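Local coordinates for protein branched-chain-amino-acid aminotransferase (Deinococcus radiodurans, PDB 3UYY) that probably catalyses the pyridoxal 5'-phosphate-dependent transfer of amino groups between leucine, isoleucine or valine and 2-oxoglutarate, yielding branched-chain 2-oxo acids and glutamate, at residues 39-44 / 162-167; 60-65 / 149-154; 291-296 / 319-324. All coordinates share one frame; numbering follows the deposited sequence.

Interaction 1: 39-44 / 162-167; sequences RYLAHW and EFIFSV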
loop_
_atom_site.group_PDB
_atom_site.type_symbol
_atom_site.label_atom_id
_atom_site.label_comp_id
_atom_site.label_asym_id
_atom_site.label_seq_id
_atom_site.Cartn_x
_atom_site.Cartn_y
_atom_site.Cartn_z
ATOM N N ARG B 39 -23.580 -6.014 -8.817
ATOM C CA ARG B 39 -22.742 -5.137 -7.998
ATOM C C ARG B 39 -23.134 -3.694 -8.296
ATOM O O ARG B 39 -23.688 -3.395 -9.361
ATOM C CB ARG B 39 -21.270 -5.251 -8.366
ATOM C CG ARG B 39 -20.705 -6.616 -8.342
ATOM C CD ARG B 39 -20.015 -6.873 -9.650
ATOM N NE ARG B 39 -20.733 -7.885 -10.399
ATOM C CZ ARG B 39 -20.925 -9.134 -9.986
ATOM N NH1 ARG B 39 -20.450 -9.534 -8.820
ATOM N NH2 ARG B 39 -21.589 -9.987 -10.762
ATOM N N TYR B 40 -22.817 -2.802 -7.364
ATOM C CA TYR B 40 -23.105 -1.389 -7.530
ATOM C C TYR B 40 -21.810 -0.777 -8.051
ATOM O O TYR B 40 -20.713 -1.231 -7.697
ATOM C CB TYR B 40 -23.474 -0.766 -6.187
ATOM C CG TYR B 40 -23.689 0.733 -6.205
ATOM C CD1 TYR B 40 -24.950 1.275 -6.447
ATOM C CD2 TYR B 40 -22.643 1.608 -5.909
ATOM C CE1 TYR B 40 -25.164 2.642 -6.384
ATOM C CE2 TYR B 40 -22.848 2.972 -5.841
ATOM C CZ TYR B 40 -24.108 3.485 -6.074
ATOM O OH TYR B 40 -24.323 4.843 -5.967
ATOM N N LEU B 41 -21.938 0.252 -8.881
ATOM C CA LEU B 41 -20.788 0.915 -9.465
ATOM C C LEU B 41 -21.092 2.394 -9.652
ATOM O O LEU B 41 -22.140 2.769 -10.190
ATOM C CB LEU B 41 -20.469 0.289 -10.819
ATOM C CG LEU B 41 -19.264 0.848 -11.568
ATOM C CD1 LEU B 41 -17.989 0.528 -10.807
ATOM C CD2 LEU B 41 -19.214 0.236 -12.951
ATOM N N ALA B 42 -20.170 3.234 -9.208
ATOM C CA ALA B 42 -20.334 4.665 -9.342
ATOM C C ALA B 42 -19.012 5.255 -9.807
ATOM O O ALA B 42 -17.938 4.761 -9.454
ATOM C CB ALA B 42 -20.754 5.273 -8.014
ATOM N N HIS B 43 -19.096 6.308 -10.609
ATOM C CA HIS B 43 -17.916 6.973 -11.137
ATOM C C HIS B 43 -17.861 8.390 -10.600
ATOM O O HIS B 43 -18.898 9.026 -10.402
ATOM C CB HIS B 43 -17.981 7.025 -12.665
ATOM C CG HIS B 43 -18.091 5.681 -13.315
ATOM N ND1 HIS B 43 -17.006 4.847 -13.490
ATOM C CD2 HIS B 43 -19.166 5.010 -13.796
ATOM C CE1 HIS B 43 -17.409 3.719 -14.050
ATOM N NE2 HIS B 43 -18.716 3.792 -14.245
ATOM N N TRP B 44 -16.651 8.874 -10.347
ATOM C CA TRP B 44 -16.470 10.240 -9.880
ATOM C C TRP B 44 -15.735 10.979 -10.991
ATOM O O TRP B 44 -14.647 10.585 -11.417
ATOM C CB TRP B 44 -15.641 10.290 -8.603
ATOM C CG TRP B 44 -15.635 11.645 -7.948
ATOM C CD1 TRP B 44 -16.484 12.089 -6.977
ATOM C CD2 TRP B 44 -14.688 12.695 -8.160
ATOM N NE1 TRP B 44 -16.114 13.346 -6.559
ATOM C CE2 TRP B 44 -15.012 13.738 -7.270
ATOM C CE3 TRP B 44 -13.590 12.853 -9.014
ATOM C CZ2 TRP B 44 -14.273 14.924 -7.203
ATOM C CZ3 TRP B 44 -12.855 14.034 -8.950
ATOM C CH2 TRP B 44 -13.201 15.053 -8.048
ATOM N N GLU B 162 -9.922 10.785 -11.587
ATOM C CA GLU B 162 -11.231 10.152 -11.448
ATOM C C GLU B 162 -11.176 9.026 -10.425
ATOM O O GLU B 162 -10.094 8.635 -9.971
ATOM C CB GLU B 162 -11.690 9.574 -12.777
ATOM C CG GLU B 162 -11.810 10.580 -13.881
ATOM C CD GLU B 162 -12.298 9.947 -15.157
ATOM O OE1 GLU B 162 -13.514 9.691 -15.274
ATOM O OE2 GLU B 162 -11.461 9.687 -16.041
ATOM N N PHE B 163 -12.345 8.499 -10.071
ATOM C CA PHE B 163 -12.430 7.411 -9.098
ATOM C C PHE B 163 -13.628 6.512 -9.362
ATOM O O PHE B 163 -14.551 6.872 -10.089
ATOM C CB PHE B 163 -12.550 7.954 -7.662
ATOM C CG PHE B 163 -11.428 8.863 -7.252
ATOM C CD1 PHE B 163 -11.421 10.203 -7.638
ATOM C CD2 PHE B 163 -10.356 8.370 -6.515
ATOM C CE1 PHE B 163 -10.355 11.036 -7.293
ATOM C CE2 PHE B 163 -9.289 9.190 -6.168
ATOM C CZ PHE B 163 -9.284 10.522 -6.554
ATOM N N ILE B 164 -13.606 5.338 -8.745
ATOM C CA ILE B 164 -14.688 4.382 -8.867
ATOM C C ILE B 164 -15.098 3.966 -7.459
ATOM O O ILE B 164 -14.260 3.866 -6.557
ATOM C CB ILE B 164 -14.244 3.119 -9.658
ATOM C CG1 ILE B 164 -14.200 3.424 -11.160
ATOM C CG2 ILE B 164 -15.189 1.950 -9.365
ATOM C CD1 ILE B 164 -13.907 2.211 -12.040
ATOM N N PHE B 165 -16.394 3.758 -7.271
ATOM C CA PHE B 165 -16.930 3.311 -5.996
ATOM C C PHE B 165 -17.766 2.089 -6.335
ATOM O O PHE B 165 -18.707 2.165 -7.127
ATOM C CB PHE B 165 -17.803 4.389 -5.348
ATOM C CG PHE B 165 -18.577 3.900 -4.156
ATOM C CD1 PHE B 165 -17.927 3.279 -3.095
ATOM C CD2 PHE B 165 -19.960 4.037 -4.104
ATOM C CE1 PHE B 165 -18.641 2.794 -1.995
ATOM C CE2 PHE B 165 -20.683 3.558 -3.013
ATOM C CZ PHE B 165 -20.012 2.931 -1.952
ATOM N N SER B 166 -17.431 0.954 -5.738
ATOM C CA SER B 166 -18.156 -0.260 -6.046
ATOM C C SER B 166 -18.482 -1.079 -4.813
ATOM O O SER B 166 -17.779 -1.032 -3.804
ATOM C CB SER B 166 -17.333 -1.105 -7.022
ATOM O OG SER B 166 -18.057 -2.229 -7.481
ATOM N N VAL B 167 -19.565 -1.832 -4.907
ATOM C CA VAL B 167 -19.975 -2.685 -3.817
ATOM C C VAL B 167 -20.437 -4.009 -4.374
ATOM O O VAL B 167 -21.414 -4.064 -5.111
ATOM C CB VAL B 167 -21.143 -2.064 -2.984
ATOM C CG1 VAL B 167 -21.641 -3.076 -1.966
ATOM C CG2 VAL B 167 -20.676 -0.787 -2.276
#
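Tyr40 O takes two bonds from the strand 162-167: Ser166 OG donates over 2.8 Å, nearly along the C=O axis, and Val167 N donates over 3.1 Å from above the carbonyl plane. With OG anti to the backbone N (chi1 -173°), the serine hydroxyl is directed at the carbonyl of the neighbouring strand. Replaced by alanine, the serine would lose its hydroxyl, and Tyr40 O would probably be left with the out-of-plane amide bond alone of these two. The main-chain pairing continues with Ala42 N to Phe165 O at 2.8 Å and Trp44 N to Phe163 O at 2.9 Å.

On the face carrying Tyr40, Ala42 and Trp44, the aromatic side chains meet in two pairs. Phe163 turns its edge to the six-membered ring of Trp44 in an offset edge-to-face pair, planes at 78°, with CD1 of Phe163 3.7 Å from CE3 of Trp44. Phe165 CD2 approaches the edge of the Tyr40 ring, 3.5 Å from Tyr40 CE2, while the two rings meet obliquely. On the other face, Leu41 CD1 presses on Ile164 CG2 at 3.5 Å.

Farther out, Ala121 and Val125 of helix 115-129 touch Tyr40, Ala121 also touches Phe165, and Trp49 adds a further ring edge-to-face with Trp44. The axes of the short segments 39-44 and 162-167 run 169° apart in N-to-C direction, as expected for adjacent antiparallel strands in the sheet of the small domain of a class IV aminotransferase.

Interaction 2: 60-65 / 149-154; sequences IHLAEG and IGVGDN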
loop_
_atom_site.group_PDB
_atom_site.type_symbol
_atom_site.label_atom_id
_atom_site.label_comp_id
_atom_site.label_asym_id
_atom_site.label_seq_id
_atom_site.Cartn_x
_atom_site.Cartn_y
_atom_site.Cartn_z
ATOM N N ILE B 60 -13.504 -5.162 -13.431
ATOM C CA ILE B 60 -13.296 -3.726 -13.438
ATOM C C ILE B 60 -12.332 -3.326 -14.555
ATOM O O ILE B 60 -11.403 -4.071 -14.894
ATOM C CB ILE B 60 -12.781 -3.237 -12.058
ATOM C CG1 ILE B 60 -13.998 -3.032 -11.135
ATOM C CG2 ILE B 60 -11.912 -1.973 -12.223
ATOM C CD1 ILE B 60 -13.796 -2.069 -9.990
ATOM N N HIS B 61 -12.549 -2.147 -15.129
ATOM C CA HIS B 61 -11.714 -1.674 -16.237
ATOM C C HIS B 61 -11.141 -0.299 -15.960
ATOM O O HIS B 61 -11.888 0.672 -15.863
ATOM C CB HIS B 61 -12.558 -1.622 -17.509
ATOM C CG HIS B 61 -13.450 -2.813 -17.683
ATOM N ND1 HIS B 61 -12.992 -4.022 -18.161
ATOM C CD2 HIS B 61 -14.757 -2.997 -17.378
ATOM C CE1 HIS B 61 -13.979 -4.900 -18.141
ATOM N NE2 HIS B 61 -15.061 -4.305 -17.670
ATOM N N LEU B 62 -9.820 -0.212 -15.828
ATOM C CA LEU B 62 -9.189 1.074 -15.568
ATOM C C LEU B 62 -7.933 1.333 -16.384
ATOM O O LEU B 62 -7.374 0.423 -16.994
ATOM C CB LEU B 62 -8.882 1.252 -14.075
ATOM C CG LEU B 62 -8.406 0.099 -13.197
ATOM C CD1 LEU B 62 -7.339 -0.698 -13.878
ATOM C CD2 LEU B 62 -7.886 0.670 -11.895
ATOM N N ALA B 63 -7.507 2.595 -16.382
ATOM C CA ALA B 63 -6.338 3.049 -17.121
ATOM C C ALA B 63 -5.064 2.321 -16.712
ATOM O O ALA B 63 -4.785 2.168 -15.527
ATOM C CB ALA B 63 -6.172 4.545 -16.926
ATOM N N GLU B 64 -4.281 1.891 -17.697
ATOM C CA GLU B 64 -3.050 1.169 -17.421
ATOM C C GLU B 64 -2.204 1.875 -16.371
ATOM O O GLU B 64 -1.465 1.231 -15.645
ATOM C CB GLU B 64 -2.237 0.963 -18.711
ATOM C CG GLU B 64 -1.414 2.161 -19.199
ATOM C CD GLU B 64 -0.885 1.975 -20.634
ATOM O OE1 GLU B 64 -0.302 0.910 -20.931
ATOM O OE2 GLU B 64 -1.047 2.895 -21.464
ATOM N N GLY B 65 -2.328 3.194 -16.274
ATOM C CA GLY B 65 -1.538 3.941 -15.309
ATOM C C GLY B 65 -2.299 4.475 -14.108
ATOM O O GLY B 65 -1.880 5.454 -13.479
ATOM N N ILE B 149 -11.377 3.263 -5.765
ATOM C CA ILE B 149 -10.055 3.290 -6.364
ATOM C C ILE B 149 -9.808 4.479 -7.298
ATOM O O ILE B 149 -10.709 4.938 -8.006
ATOM C CB ILE B 149 -9.747 1.949 -7.100
ATOM C CG1 ILE B 149 -10.730 1.688 -8.254
ATOM C CG2 ILE B 149 -9.781 0.801 -6.077
ATOM C CD1 ILE B 149 -12.090 1.196 -7.847
ATOM N N GLY B 150 -8.590 5.010 -7.258
ATOM C CA GLY B 150 -8.255 6.122 -8.120
ATOM C C GLY B 150 -7.985 5.588 -9.517
ATOM O O GLY B 150 -7.198 4.648 -9.684
ATOM N N VAL B 151 -8.629 6.174 -10.524
ATOM C CA VAL B 151 -8.439 5.706 -11.887
ATOM C C VAL B 151 -8.207 6.859 -12.859
ATOM O O VAL B 151 -7.957 7.980 -12.436
ATOM C CB VAL B 151 -9.652 4.873 -12.330
ATOM C CG1 VAL B 151 -9.809 3.683 -11.398
ATOM C CG2 VAL B 151 -10.914 5.720 -12.288
ATOM N N GLY B 152 -8.287 6.576 -14.155
ATOM C CA GLY B 152 -8.073 7.605 -15.158
ATOM C C GLY B 152 -6.602 7.762 -15.499
ATOM O O GLY B 152 -5.747 7.713 -14.613
ATOM N N ASP B 153 -6.311 7.957 -16.784
ATOM C CA ASP B 153 -4.935 8.112 -17.260
ATOM C C ASP B 153 -4.078 9.021 -16.404
ATOM O O ASP B 153 -4.374 10.205 -16.229
ATOM C CB ASP B 153 -4.915 8.622 -18.702
ATOM C CG ASP B 153 -5.190 7.529 -19.703
ATOM O OD1 ASP B 153 -4.585 6.448 -19.560
ATOM O OD2 ASP B 153 -5.996 7.745 -20.631
ATOM N N ASN B 154 -2.994 8.461 -15.884
ATOM C CA ASN B 154 -2.083 9.210 -15.039
ATOM C C ASN B 154 -0.672 8.652 -15.164
ATOM O O ASN B 154 -0.466 7.634 -15.811
ATOM C CB ASN B 154 -2.532 9.118 -13.589
ATOM C CG ASN B 154 -1.599 9.841 -12.659
ATOM O OD1 ASN B 154 -1.472 11.064 -12.726
ATOM N ND2 ASN B 154 -0.924 9.096 -11.791
HETATM O O HOH W 1 -9.663 4.544 -16.007
#
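The backbones of Ile60-Gly65 and Ile149-Asn154 run in roughly the same sense, their end-to-end directions 34° apart, and approach to 5.3 Å between CA atoms both at Ala63/Gly152 and at Gly65/Asn154. At the first of these pairs they are joined through a water instead of by a direct bond, the water accepting from Ala63 N at 2.9 Å and from Gly152 N at 3.1 Å. One water oxygen thus accepts from an amide of each segment.

Leu62 and Val151 cross at about a right angle. With CG of the leucine between its backbone N and carbonyl carbon (chi1 38°), Leu62 CD2 lies against Val151 CG1 at 3.6 Å, and the same valine methyl also meets Leu62 CB. Farther back along the strands, Ile60 CD1 and Ile149 CD1 make a looser methyl contact at 4.3 Å. Towards the other end, the methyl of Ala63 lies against the turn, with CB 3.4 Å from Asp153 N. Asn154 brings CB to 3.7 Å from Gly65 O, but its side-chain ND2 donates to Gly156 O. A side chain at Gly65 would run into Asn154 O, so glycine suits this position.

Residues 60-63 pair antiparallel with a strand of the second subunit, and Glu64 OE2 bonds Tyr33 OH of that subunit. Asn154 also touches Tyr71, a residue that binds L-glutamate. The contact therefore joins the end of strand 141-151 to the dimer-interface strand beside the substrate site, in keeping with the dimeric architecture of class IV aminotransferases.

Interaction 3: 291-296 / 319-324; sequences DELGKF and DFHVFY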
loop_
_atom_site.group_PDB
_atom_site.type_symbol
_atom_site.label_atom_id
_atom_site.label_comp_id
_atom_site.label_asym_id
_atom_site.label_seq_id
_atom_site.Cartn_x
_atom_site.Cartn_y
_atom_site.Cartn_z
ATOM N N ASP B 291 5.335 -8.809 27.214
ATOM C CA ASP B 291 6.017 -9.413 28.358
ATOM C C ASP B 291 5.112 -9.553 29.581
ATOM O O ASP B 291 5.544 -10.068 30.615
ATOM C CB ASP B 291 7.266 -8.609 28.755
ATOM C CG ASP B 291 6.933 -7.249 29.337
ATOM O OD1 ASP B 291 5.942 -7.142 30.091
ATOM O OD2 ASP B 291 7.675 -6.284 29.055
ATOM N N GLU B 292 3.866 -9.092 29.465
ATOM C CA GLU B 292 2.921 -9.175 30.581
ATOM C C GLU B 292 1.632 -9.918 30.234
ATOM O O GLU B 292 0.567 -9.616 30.767
ATOM C CB GLU B 292 2.577 -7.771 31.087
ATOM C CG GLU B 292 1.625 -6.997 30.195
ATOM C CD GLU B 292 1.488 -5.545 30.617
ATOM O OE1 GLU B 292 0.688 -4.806 29.989
ATOM O OE2 GLU B 292 2.193 -5.148 31.574
ATOM N N LEU B 293 1.726 -10.894 29.343
ATOM C CA LEU B 293 0.552 -11.661 28.951
ATOM C C LEU B 293 0.000 -12.460 30.129
ATOM O O LEU B 293 -1.082 -13.053 30.042
ATOM C CB LEU B 293 0.908 -12.605 27.795
ATOM C CG LEU B 293 0.646 -12.141 26.357
ATOM C CD1 LEU B 293 1.033 -10.690 26.153
ATOM C CD2 LEU B 293 1.423 -13.047 25.420
ATOM N N GLY B 294 0.750 -12.474 31.230
ATOM C CA GLY B 294 0.332 -13.209 32.413
ATOM C C GLY B 294 -0.711 -12.466 33.220
ATOM O O GLY B 294 -1.308 -13.007 34.154
ATOM N N LYS B 295 -0.925 -11.211 32.855
ATOM C CA LYS B 295 -1.910 -10.378 33.529
ATOM C C LYS B 295 -3.322 -10.723 33.016
ATOM O O LYS B 295 -4.316 -10.236 33.551
ATOM C CB LYS B 295 -1.589 -8.901 33.255
ATOM C CG LYS B 295 -2.493 -7.895 33.945
ATOM C CD LYS B 295 -2.007 -6.465 33.720
ATOM C CE LYS B 295 -2.089 -6.068 32.255
ATOM N NZ LYS B 295 -1.524 -4.713 31.974
ATOM N N PHE B 296 -3.409 -11.599 32.013
ATOM C CA PHE B 296 -4.707 -11.934 31.426
ATOM C C PHE B 296 -5.162 -13.395 31.487
ATOM O O PHE B 296 -4.391 -14.314 31.209
ATOM C CB PHE B 296 -4.740 -11.436 29.968
ATOM C CG PHE B 296 -4.387 -9.987 29.826
ATOM C CD1 PHE B 296 -3.099 -9.607 29.468
ATOM C CD2 PHE B 296 -5.330 -9.003 30.087
ATOM C CE1 PHE B 296 -2.746 -8.265 29.370
ATOM C CE2 PHE B 296 -4.997 -7.653 29.995
ATOM C CZ PHE B 296 -3.698 -7.280 29.635
ATOM N N ASP B 319 8.969 -18.454 23.770
ATOM C CA ASP B 319 7.899 -18.603 24.739
ATOM C C ASP B 319 6.548 -18.814 24.059
ATOM O O ASP B 319 6.175 -18.073 23.147
ATOM C CB ASP B 319 7.829 -17.356 25.620
ATOM C CG ASP B 319 6.758 -17.450 26.689
ATOM O OD1 ASP B 319 6.520 -16.435 27.372
ATOM O OD2 ASP B 319 6.157 -18.532 26.858
ATOM N N PHE B 320 5.830 -19.842 24.494
ATOM C CA PHE B 320 4.495 -20.114 23.978
ATOM C C PHE B 320 3.592 -19.942 25.183
ATOM O O PHE B 320 3.551 -20.798 26.065
ATOM C CB PHE B 320 4.361 -21.539 23.453
ATOM C CG PHE B 320 2.999 -21.845 22.888
ATOM C CD1 PHE B 320 2.278 -22.943 23.329
ATOM C CD2 PHE B 320 2.441 -21.039 21.899
ATOM C CE1 PHE B 320 1.018 -23.241 22.793
ATOM C CE2 PHE B 320 1.177 -21.326 21.353
ATOM C CZ PHE B 320 0.468 -22.427 21.801
ATOM N N HIS B 321 2.881 -18.825 25.218
ATOM C CA HIS B 321 1.998 -18.520 26.330
ATOM C C HIS B 321 0.534 -18.880 26.062
ATOM O O HIS B 321 -0.054 -18.443 25.072
ATOM C CB HIS B 321 2.123 -17.039 26.661
ATOM C CG HIS B 321 1.447 -16.654 27.933
ATOM N ND1 HIS B 321 0.076 -16.621 28.065
ATOM C CD2 HIS B 321 1.952 -16.310 29.140
ATOM C CE1 HIS B 321 -0.234 -16.271 29.300
ATOM N NE2 HIS B 321 0.886 -16.078 29.973
ATOM N N VAL B 322 -0.059 -19.678 26.940
ATOM C CA VAL B 322 -1.451 -20.065 26.755
ATOM C C VAL B 322 -2.328 -19.492 27.864
ATOM O O VAL B 322 -2.293 -19.953 28.998
ATOM C CB VAL B 322 -1.604 -21.598 26.724
ATOM C CG1 VAL B 322 -3.070 -21.972 26.585
ATOM C CG2 VAL B 322 -0.812 -22.171 25.563
ATOM N N PHE B 323 -3.122 -18.486 27.524
ATOM C CA PHE B 323 -3.999 -17.836 28.490
ATOM C C PHE B 323 -5.002 -18.738 29.220
ATOM O O PHE B 323 -5.145 -18.655 30.436
ATOM C CB PHE B 323 -4.793 -16.725 27.802
ATOM C CG PHE B 323 -3.942 -15.704 27.111
ATOM C CD1 PHE B 323 -3.475 -14.589 27.795
ATOM C CD2 PHE B 323 -3.617 -15.853 25.759
ATOM C CE1 PHE B 323 -2.694 -13.627 27.142
ATOM C CE2 PHE B 323 -2.840 -14.904 25.099
ATOM C CZ PHE B 323 -2.377 -13.785 25.791
ATOM N N TYR B 324 -5.701 -19.588 28.479
ATOM C CA TYR B 324 -6.732 -20.417 29.076
ATOM C C TYR B 324 -6.708 -21.845 28.590
ATOM O O TYR B 324 -6.570 -22.788 29.375
ATOM C CB TYR B 324 -8.099 -19.816 28.741
ATOM C CG TYR B 324 -9.273 -20.579 29.306
ATOM C CD1 TYR B 324 -9.608 -20.464 30.652
ATOM C CD2 TYR B 324 -10.059 -21.392 28.496
ATOM C CE1 TYR B 324 -10.694 -21.132 31.181
ATOM C CE2 TYR B 324 -11.157 -22.070 29.019
ATOM C CZ TYR B 324 -11.467 -21.931 30.368
ATOM O OH TYR B 324 -12.558 -22.567 30.922
#
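The His321 ring carries CB of Leu293 over the centre of one face, 3.9 Å from the ring centroid and only 1° off the ring normal, a CH-pi contact. The Phe323 ring has His321 over one of its faces and Phe296 O in plane at its edge, 3.5 Å from Phe323 CD1. These groups join the 3-10 residues 293-295 to a beta hairpin at the margin of the mixed sheet, made by strands 309-316 and 319-321 with a two-residue connection.

Leu293 works from two sides. While its CB rests on the imidazole, CG reaches Phe323 CZ at 3.5 Å, the two side chains crossing at a slant. Phe323 is turned to this place with CG anti to the carbonyl carbon (chi1 -56°), and Phe296 CB comes alongside its CD1 at 4.0 Å. Ile314 of strand 309-316 touches both Leu293 and Phe323.

The turn is itself spanned by Lys295 N bonding Glu292 O at 3.0 Å, and by a salt bridge of Lys295 NZ with Glu292 OE1, in which the hydrogen bond is weak. Nearest of the turn's carbonyl oxygens to the phenylalanine ring is Leu293 O, which approaches Phe323 CE1 obliquely at 3.4 Å.

Interactions 1 and 2 are neighbours, their centres 12 Å apart. Interaction 1 and the 149-151 part of interaction 2 lie in one antiparallel sheet, where strands 162-172 and 141-151 are adjacent: Glu162 O and Val151 N are 2.9 Å apart, a probable hydrogen bond. Along the chain, 60-65 and 149-154 both fall between 39-44 and 162-167, so interaction 1 encloses interaction 2. Interaction 3 comes later, in series, on the mixed sheet; its centre is about 45 Å from that of interaction 1 and 47 Å from that of interaction 2, across the chain's centre. The first pair lies in and beside the small-domain sheet near the subunit interface, the third away from the known binding residues.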